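Long-range contact in 3-oxoacyl-[acyl-carrier-protein] synthase 3 (Pseudomonas aeruginosa, PDB 2X3E), which probably catalyses the first condensation of fatty acid synthesis, joining acetyl-CoA and malonyl-ACP to give 3-oxobutanoyl-ACP: residues F219-R231 / T254-L266. The protein carries 1 engineered substitution. Sequence-based numbering, arbitrary orientation.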
ATOM      1  N   PHE A 219      -5.791 -11.750 -21.737  1.00 37.41           N
ATOM      2  CA  PHE A 219      -5.686 -13.223 -21.724  1.00 36.31           C
ATOM      3  C   PHE A 219      -4.286 -13.725 -22.049  1.00 34.76           C
ATOM      4  O   PHE A 219      -3.623 -14.328 -21.198  1.00 33.66           O
ATOM      5  CB  PHE A 219      -6.663 -13.899 -22.704  1.00 38.00           C
ATOM      6  CG  PHE A 219      -6.372 -15.374 -22.920  1.00 38.77           C
ATOM      7  CD1 PHE A 219      -6.635 -16.299 -21.916  1.00 38.93           C
ATOM      8  CD2 PHE A 219      -5.802 -15.827 -24.106  1.00 41.14           C
ATOM      9  CE1 PHE A 219      -6.352 -17.656 -22.093  1.00 39.24           C
ATOM     10  CE2 PHE A 219      -5.512 -17.184 -24.292  1.00 41.73           C
ATOM     11  CZ  PHE A 219      -5.792 -18.098 -23.281  1.00 40.69           C
ATOM     12  N   GLY A 220      -3.860 -13.493 -23.290  1.00 34.74           N
ATOM     13  CA  GLY A 220      -2.600 -14.028 -23.796  1.00 33.71           C
ATOM     14  C   GLY A 220      -1.429 -13.618 -22.934  1.00 31.51           C
ATOM     15  O   GLY A 220      -0.555 -14.434 -22.613  1.00 30.25           O
ATOM     16  N   GLN A 221      -1.428 -12.349 -22.535  1.00 30.28           N
ATOM     17  CA  GLN A 221      -0.339 -11.814 -21.738  1.00 28.52           C
ATOM     18  C   GLN A 221      -0.325 -12.416 -20.335  1.00 25.93           C
ATOM     19  O   GLN A 221       0.740 -12.767 -19.825  1.00 24.95           O
ATOM     20  CB  GLN A 221      -0.413 -10.289 -21.666  1.00 29.33           C
ATOM     21  CG  GLN A 221       0.946  -9.671 -21.433  1.00 29.83           C
ATOM     22  CD  GLN A 221       0.944  -8.162 -21.443  1.00 29.91           C
ATOM     23  OE1 GLN A 221       1.812  -7.544 -20.839  1.00 30.40           O
ATOM     24  NE2 GLN A 221      -0.017  -7.559 -22.140  1.00 31.34           N
ATOM     25  N   ALA A 222      -1.499 -12.542 -19.719  1.00 24.51           N
ATOM     26  CA  ALA A 222      -1.598 -13.140 -18.388  1.00 22.69           C
ATOM     27  C   ALA A 222      -0.962 -14.535 -18.335  1.00 21.56           C
ATOM     28  O   ALA A 222      -0.229 -14.843 -17.403  1.00 19.83           O
ATOM     29  CB  ALA A 222      -3.057 -13.198 -17.922  1.00 22.61           C
ATOM     30  N   VAL A 223      -1.223 -15.361 -19.347  1.00 22.15           N
ATOM     31  CA  VAL A 223      -0.670 -16.718 -19.379  1.00 21.82           C
ATOM     32  C   VAL A 223       0.858 -16.706 -19.386  1.00 21.65           C
ATOM     33  O   VAL A 223       1.496 -17.388 -18.585  1.00 20.67           O
ATOM     34  CB  VAL A 223      -1.160 -17.509 -20.607  1.00 23.12           C
ATOM     35  CG1 VAL A 223      -0.442 -18.860 -20.690  1.00 22.98           C
ATOM     36  CG2 VAL A 223      -2.676 -17.701 -20.554  1.00 22.94           C
ATOM     37  N   THR A 224       1.428 -15.934 -20.306  1.00 22.70           N
ATOM     38  CA  THR A 224       2.883 -15.818 -20.457  1.00 23.19           C
ATOM     39  C   THR A 224       3.524 -15.166 -19.223  1.00 21.48           C
ATOM     40  O   THR A 224       4.562 -15.615 -18.731  1.00 20.91           O
ATOM     41  CB  THR A 224       3.229 -14.988 -21.722  1.00 24.48           C
ATOM     42  OG1 THR A 224       2.610 -15.573 -22.871  1.00 28.64           O
ATOM     43  CG2 THR A 224       4.718 -14.952 -21.958  1.00 26.39           C
ATOM     44  N   GLN A 225       2.893 -14.108 -18.724  1.00 20.96           N
ATOM     45  CA  GLN A 225       3.426 -13.354 -17.586  1.00 20.10           C
ATOM     46  C   GLN A 225       3.593 -14.247 -16.357  1.00 18.45           C
ATOM     47  O   GLN A 225       4.648 -14.243 -15.714  1.00 18.07           O
ATOM     48  CB  GLN A 225       2.508 -12.175 -17.245  1.00 20.81           C
ATOM     49  CG  GLN A 225       2.537 -11.048 -18.260  1.00 22.84           C
ATOM     50  CD  GLN A 225       3.590  -9.998 -17.960  1.00 23.42           C
ATOM     51  OE1 GLN A 225       4.493 -10.227 -17.166  1.00 25.61           O
ATOM     52  NE2 GLN A 225       3.479  -8.850 -18.604  1.00 24.49           N
ATOM     53  N   MET A 226       2.560 -15.023 -16.041  1.00 17.54           N
ATOM     54  CA  MET A 226       2.629 -15.895 -14.878  0.50 16.19           C
ATOM     55  C   MET A 226       3.552 -17.090 -15.137  1.00 16.17           C
ATOM     56  O   MET A 226       4.358 -17.430 -14.272  1.00 15.96           O
ATOM     57  CB  MET A 226       1.229 -16.323 -14.415  0.50 15.66           C
ATOM     58  CG  MET A 226       0.590 -15.295 -13.476  0.50 14.36           C
ATOM     59  SD  MET A 226      -0.954 -15.846 -12.743  0.50  9.97           S
ATOM     60  CE  MET A 226      -0.907 -17.549 -13.274  0.50 13.52           C
ATOM     61  N   SER A 227       3.467 -17.703 -16.319  1.00 16.43           N
ATOM     62  CA  SER A 227       4.331 -18.839 -16.673  0.50 16.58           C
ATOM     63  C   SER A 227       5.813 -18.472 -16.599  1.00 16.41           C
ATOM     64  O   SER A 227       6.632 -19.197 -16.019  1.00 15.72           O
ATOM     65  CB  SER A 227       4.017 -19.331 -18.087  0.50 17.67           C
ATOM     66  OG  SER A 227       2.660 -19.712 -18.203  0.50 19.27           O
ATOM     67  N   ASP A 228       6.164 -17.338 -17.202  1.00 16.69           N
ATOM     68  CA  ASP A 228       7.564 -16.887 -17.204  1.00 17.06           C
ATOM     69  C   ASP A 228       8.036 -16.532 -15.789  1.00 16.18           C
ATOM     70  O   ASP A 228       9.176 -16.824 -15.422  1.00 16.01           O
ATOM     71  CB  ASP A 228       7.752 -15.678 -18.133  1.00 17.91           C
ATOM     72  CG  ASP A 228       7.521 -16.010 -19.609  1.00 19.74           C
ATOM     73  OD1 ASP A 228       7.730 -17.172 -20.024  1.00 19.40           O
ATOM     74  OD2 ASP A 228       7.143 -15.089 -20.372  1.00 19.65           O
ATOM     75  N   SER A 229       7.159 -15.911 -14.998  1.00 15.58           N
ATOM     76  CA  SER A 229       7.493 -15.538 -13.617  1.00 15.30           C
ATOM     77  C   SER A 229       7.756 -16.782 -12.767  1.00 15.08           C
ATOM     78  O   SER A 229       8.730 -16.829 -11.999  1.00 15.35           O
ATOM     79  CB  SER A 229       6.384 -14.678 -12.995  1.00 15.23           C
ATOM     80  OG  SER A 229       6.720 -14.308 -11.662  1.00 15.24           O
ATOM     81  N   VAL A 230       6.907 -17.797 -12.929  1.00 15.02           N
ATOM     82  CA  VAL A 230       7.113 -19.082 -12.260  1.00 14.88           C
ATOM     83  C   VAL A 230       8.473 -19.647 -12.660  1.00 15.41           C
ATOM     84  O   VAL A 230       9.259 -20.035 -11.802  1.00 15.27           O
ATOM     85  CB  VAL A 230       5.994 -20.106 -12.588  1.00 14.79           C
ATOM     86  CG1 VAL A 230       6.325 -21.477 -11.988  1.00 14.93           C
ATOM     87  CG2 VAL A 230       4.650 -19.611 -12.069  1.00 14.85           C
ATOM     88  N   ARG A 231       8.761 -19.671 -13.962  1.00 16.46           N
ATOM     89  CA  ARG A 231      10.037 -20.217 -14.433  1.00 17.13           C
ATOM     90  C   ARG A 231      11.233 -19.525 -13.787  1.00 17.19           C
ATOM     91  O   ARG A 231      12.196 -20.183 -13.410  1.00 17.14           O
ATOM     92  CB  ARG A 231      10.177 -20.130 -15.956  1.00 18.26           C
ATOM     93  CG  ARG A 231      11.538 -20.618 -16.475  1.00 19.44           C
ATOM     94  CD  ARG A 231      11.807 -22.074 -16.091  1.00 20.31           C
ATOM     95  NE  ARG A 231      10.935 -22.978 -16.836  1.00 21.87           N
ATOM     96  CZ  ARG A 231      10.810 -24.286 -16.623  1.00 22.57           C
ATOM     97  NH1 ARG A 231      11.482 -24.889 -15.652  1.00 23.95           N
ATOM     98  NH2 ARG A 231       9.988 -24.995 -17.391  1.00 22.81           N
ATOM     99  N   THR A 254     -10.855 -19.316 -16.158  1.00 26.47           N
ATOM    100  CA  THR A 254     -10.717 -20.772 -16.225  1.00 27.59           C
ATOM    101  C   THR A 254      -9.616 -21.219 -17.187  1.00 27.48           C
ATOM    102  O   THR A 254      -8.746 -22.013 -16.815  1.00 27.33           O
ATOM    103  CB  THR A 254     -12.035 -21.447 -16.589  1.00 29.37           C
ATOM    104  OG1 THR A 254     -12.946 -21.303 -15.495  1.00 30.63           O
ATOM    105  CG2 THR A 254     -11.818 -22.934 -16.867  1.00 30.85           C
ATOM    106  N   ARG A 255      -9.630 -20.694 -18.405  1.00 28.34           N
ATOM    107  CA  ARG A 255      -8.651 -21.111 -19.410  1.00 28.70           C
ATOM    108  C   ARG A 255      -7.209 -20.768 -19.034  1.00 26.81           C
ATOM    109  O   ARG A 255      -6.291 -21.528 -19.343  1.00 26.29           O
ATOM    110  CB  ARG A 255      -8.981 -20.509 -20.776  1.00 30.59           C
ATOM    111  CG  ARG A 255     -10.243 -21.071 -21.407  1.00 34.28           C
ATOM    112  CD  ARG A 255     -10.148 -21.092 -22.933  1.00 38.38           C
ATOM    113  NE  ARG A 255     -11.443 -20.850 -23.568  1.00 42.17           N
ATOM    114  CZ  ARG A 255     -11.999 -19.649 -23.732  1.00 43.89           C
ATOM    115  NH1 ARG A 255     -11.385 -18.545 -23.305  1.00 43.33           N
ATOM    116  NH2 ARG A 255     -13.182 -19.548 -24.328  1.00 46.19           N
ATOM    117  N   ILE A 256      -7.014 -19.637 -18.358  1.00 25.41           N
ATOM    118  CA  ILE A 256      -5.664 -19.159 -18.041  1.00 24.32           C
ATOM    119  C   ILE A 256      -4.896 -20.134 -17.145  1.00 23.34           C
ATOM    120  O   ILE A 256      -3.691 -20.334 -17.323  1.00 22.77           O
ATOM    121  CB  ILE A 256      -5.700 -17.733 -17.414  1.00 23.63           C
ATOM    122  CG1 ILE A 256      -6.061 -16.706 -18.492  1.00 25.19           C
ATOM    123  CG2 ILE A 256      -4.358 -17.364 -16.789  1.00 22.21           C
ATOM    124  CD1 ILE A 256      -6.535 -15.379 -17.946  1.00 25.92           C
ATOM    125  N   LEU A 257      -5.599 -20.765 -16.209  1.00 23.24           N
ATOM    126  CA  LEU A 257      -4.957 -21.636 -15.226  1.00 22.71           C
ATOM    127  C   LEU A 257      -4.311 -22.859 -15.888  1.00 23.07           C
ATOM    128  O   LEU A 257      -3.130 -23.131 -15.677  1.00 22.28           O
ATOM    129  CB  LEU A 257      -5.970 -22.059 -14.153  1.00 23.35           C
ATOM    130  CG  LEU A 257      -6.534 -20.892 -13.333  1.00 23.86           C
ATOM    131  CD1 LEU A 257      -7.726 -21.308 -12.489  1.00 25.78           C
ATOM    132  CD2 LEU A 257      -5.464 -20.324 -12.462  1.00 23.81           C
ATOM    133  N   ALA A 258      -5.080 -23.579 -16.702  1.00 19.40           N
ATOM    134  CA  ALA A 258      -4.539 -24.712 -17.456  1.00 19.78           C
ATOM    135  C   ALA A 258      -3.499 -24.287 -18.500  1.00 19.55           C
ATOM    136  O   ALA A 258      -2.553 -25.029 -18.764  1.00 19.70           O
ATOM    137  CB  ALA A 258      -5.657 -25.498 -18.120  1.00 20.61           C
ATOM    138  N   ALA A 259      -3.681 -23.110 -19.097  1.00 19.23           N
ATOM    139  CA  ALA A 259      -2.725 -22.583 -20.080  1.00 19.10           C
ATOM    140  C   ALA A 259      -1.369 -22.268 -19.444  1.00 18.39           C
ATOM    141  O   ALA A 259      -0.333 -22.403 -20.094  1.00 18.63           O
ATOM    142  CB  ALA A 259      -3.287 -21.345 -20.776  1.00 19.35           C
ATOM    143  N   VAL A 260      -1.370 -21.843 -18.183  1.00 17.68           N
ATOM    144  CA  VAL A 260      -0.115 -21.637 -17.465  1.00 17.09           C
ATOM    145  C   VAL A 260       0.621 -22.976 -17.267  1.00 17.25           C
ATOM    146  O   VAL A 260       1.819 -23.066 -17.537  1.00 17.46           O
ATOM    147  CB  VAL A 260      -0.336 -20.904 -16.122  1.00 16.75           C
ATOM    148  CG1 VAL A 260       0.937 -20.916 -15.277  1.00 16.45           C
ATOM    149  CG2 VAL A 260      -0.785 -19.470 -16.384  1.00 16.58           C
ATOM    150  N   ALA A 261      -0.097 -24.009 -16.822  1.00 17.20           N
ATOM    151  CA  ALA A 261       0.471 -25.358 -16.707  1.00 17.59           C
ATOM    152  C   ALA A 261       1.055 -25.849 -18.038  1.00 18.20           C
ATOM    153  O   ALA A 261       2.177 -26.375 -18.082  1.00 19.15           O
ATOM    154  CB  ALA A 261      -0.587 -26.347 -16.196  1.00 17.22           C
ATOM    155  N   ASP A 262       0.287 -25.675 -19.109  1.00 18.51           N
ATOM    156  CA  ASP A 262       0.715 -26.043 -20.462  1.00 19.20           C
ATOM    157  C   ASP A 262       2.083 -25.441 -20.791  1.00 19.28           C
ATOM    158  O   ASP A 262       2.978 -26.150 -21.251  1.00 19.69           O
ATOM    159  CB  ASP A 262      -0.331 -25.595 -21.491  1.00 19.45           C
ATOM    160  CG  ASP A 262       0.086 -25.875 -22.927  1.00 20.83           C
ATOM    161  OD1 ASP A 262       0.566 -26.991 -23.215  1.00 20.09           O
ATOM    162  OD2 ASP A 262      -0.070 -24.970 -23.772  1.00 21.66           O
ATOM    163  N   GLN A 263       2.246 -24.143 -20.559  1.00 18.89           N
ATOM    164  CA  GLN A 263       3.524 -23.474 -20.864  1.00 19.23           C
ATOM    165  C   GLN A 263       4.699 -24.071 -20.096  1.00 19.20           C
ATOM    166  O   GLN A 263       5.817 -24.129 -20.617  1.00 19.17           O
ATOM    167  CB  GLN A 263       3.454 -21.970 -20.573  1.00 19.20           C
ATOM    168  CG  GLN A 263       2.587 -21.184 -21.536  1.00 20.43           C
ATOM    169  CD  GLN A 263       3.106 -21.193 -22.961  1.00 23.18           C
ATOM    170  OE1 GLN A 263       4.306 -21.046 -23.202  1.00 25.91           O
ATOM    171  NE2 GLN A 263       2.199 -21.352 -23.920  1.00 25.71           N
ATOM    172  N   LEU A 264       4.435 -24.503 -18.862  1.00 18.46           N
ATOM    173  CA  LEU A 264       5.461 -25.083 -17.994  1.00 18.89           C
ATOM    174  C   LEU A 264       5.615 -26.590 -18.170  1.00 19.24           C
ATOM    175  O   LEU A 264       6.458 -27.188 -17.513  1.00 20.14           O
ATOM    176  CB  LEU A 264       5.123 -24.800 -16.519  1.00 18.03           C
ATOM    177  CG  LEU A 264       5.086 -23.346 -16.040  1.00 18.31           C
ATOM    178  CD1 LEU A 264       4.311 -23.222 -14.739  1.00 17.63           C
ATOM    179  CD2 LEU A 264       6.495 -22.803 -15.869  1.00 19.62           C
ATOM    180  N   ASP A 265       4.819 -27.198 -19.053  1.00 19.74           N
ATOM    181  CA  ASP A 265       4.773 -28.660 -19.186  0.50 20.29           C
ATOM    182  C   ASP A 265       4.531 -29.303 -17.816  1.00 19.85           C
ATOM    183  O   ASP A 265       5.133 -30.330 -17.479  1.00 19.93           O
ATOM    184  CB  ASP A 265       6.062 -29.213 -19.825  0.50 21.31           C
ATOM    185  CG  ASP A 265       6.117 -28.996 -21.324  0.50 22.47           C
ATOM    186  OD1 ASP A 265       5.083 -29.193 -21.995  0.50 24.01           O
ATOM    187  OD2 ASP A 265       7.205 -28.651 -21.835  0.50 23.11           O
ATOM    188  N   LEU A 266       3.643 -28.684 -17.035  1.00 19.08           N
ATOM    189  CA  LEU A 266       3.266 -29.140 -15.701  1.00 18.67           C
ATOM    190  C   LEU A 266       1.876 -29.769 -15.783  1.00 18.69           C
ATOM    191  O   LEU A 266       1.003 -29.234 -16.459  1.00 18.72           O
ATOM    192  CB  LEU A 266       3.215 -27.949 -14.745  1.00 17.76           C
ATOM    193  CG  LEU A 266       2.988 -28.252 -13.266  1.00 18.09           C
ATOM    194  CD1 LEU A 266       4.286 -28.740 -12.623  1.00 18.02           C
ATOM    195  CD2 LEU A 266       2.465 -27.020 -12.538  1.00 16.50           C
TER
HETATM  196  O   HOH W   1       8.403 -24.261 -20.025  1.00 21.34           O
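Val223, set as a knob among Ile256, Ala259, Val260 and Gln263, centres a largely apolar helix-helix contact on the outer side of the C-terminal half of this thiolase-like fold. The segments cross at -45°, with their axes 8.9 Å apart at closest approach. With CG1 anti to the backbone N (chi1 174°), Val223 straddles Ala259: CG2 rests 3.7 Å from Ala259 CB, while CG1 lies over the Ala259 carbonyl and reaches Gln263 CG. Toward the N-terminal ends, the Phe219 ring and Ile256 run past each other in opposite directions, Phe219 CD1 approaching Ile256 CG1 to 3.5 Å; Ile256 CD1 carries on to the Ala222 methyl. Deeper in, Val260 CG2 meets Met226 CE crosswise, in one of two conformers of Met226.

One turn on from Val223, Ser227 brings a hydroxyl into this apolar seam. Its OG, in the conformer described, one of two, is bonded to Val223 O at 2.6 Å, from above the carbonyl plane and from the face opposite Ser227 N, so one carbonyl accepts two bonds. Turned back on its own helix in this way, Ser227 packs OG against Gln263 CB (3.4 Å) and the backbone of Val260. Leu264 closes the far end, placing CD1 against Val230 CG1 and CD2 against Ser227 O. Beyond it, a water accepts from Arg231 NH2 in the guanidinium plane and donates to Gln263 O, bridging the two helices at the edge of the contact, close to the Schellman motif formed with Asp265 at positive phi.

Arg255 falls in the predicted ACP-binding region, and Met226, in the same conformer, lies about 4 Å from the predicted catalytic His250, side chain to side chain. Beneath the pair, Met226, Val230, Leu257 and Val260 pack on strand 246-249, and helix 215-237 continues over strands 304-311 and 315-322.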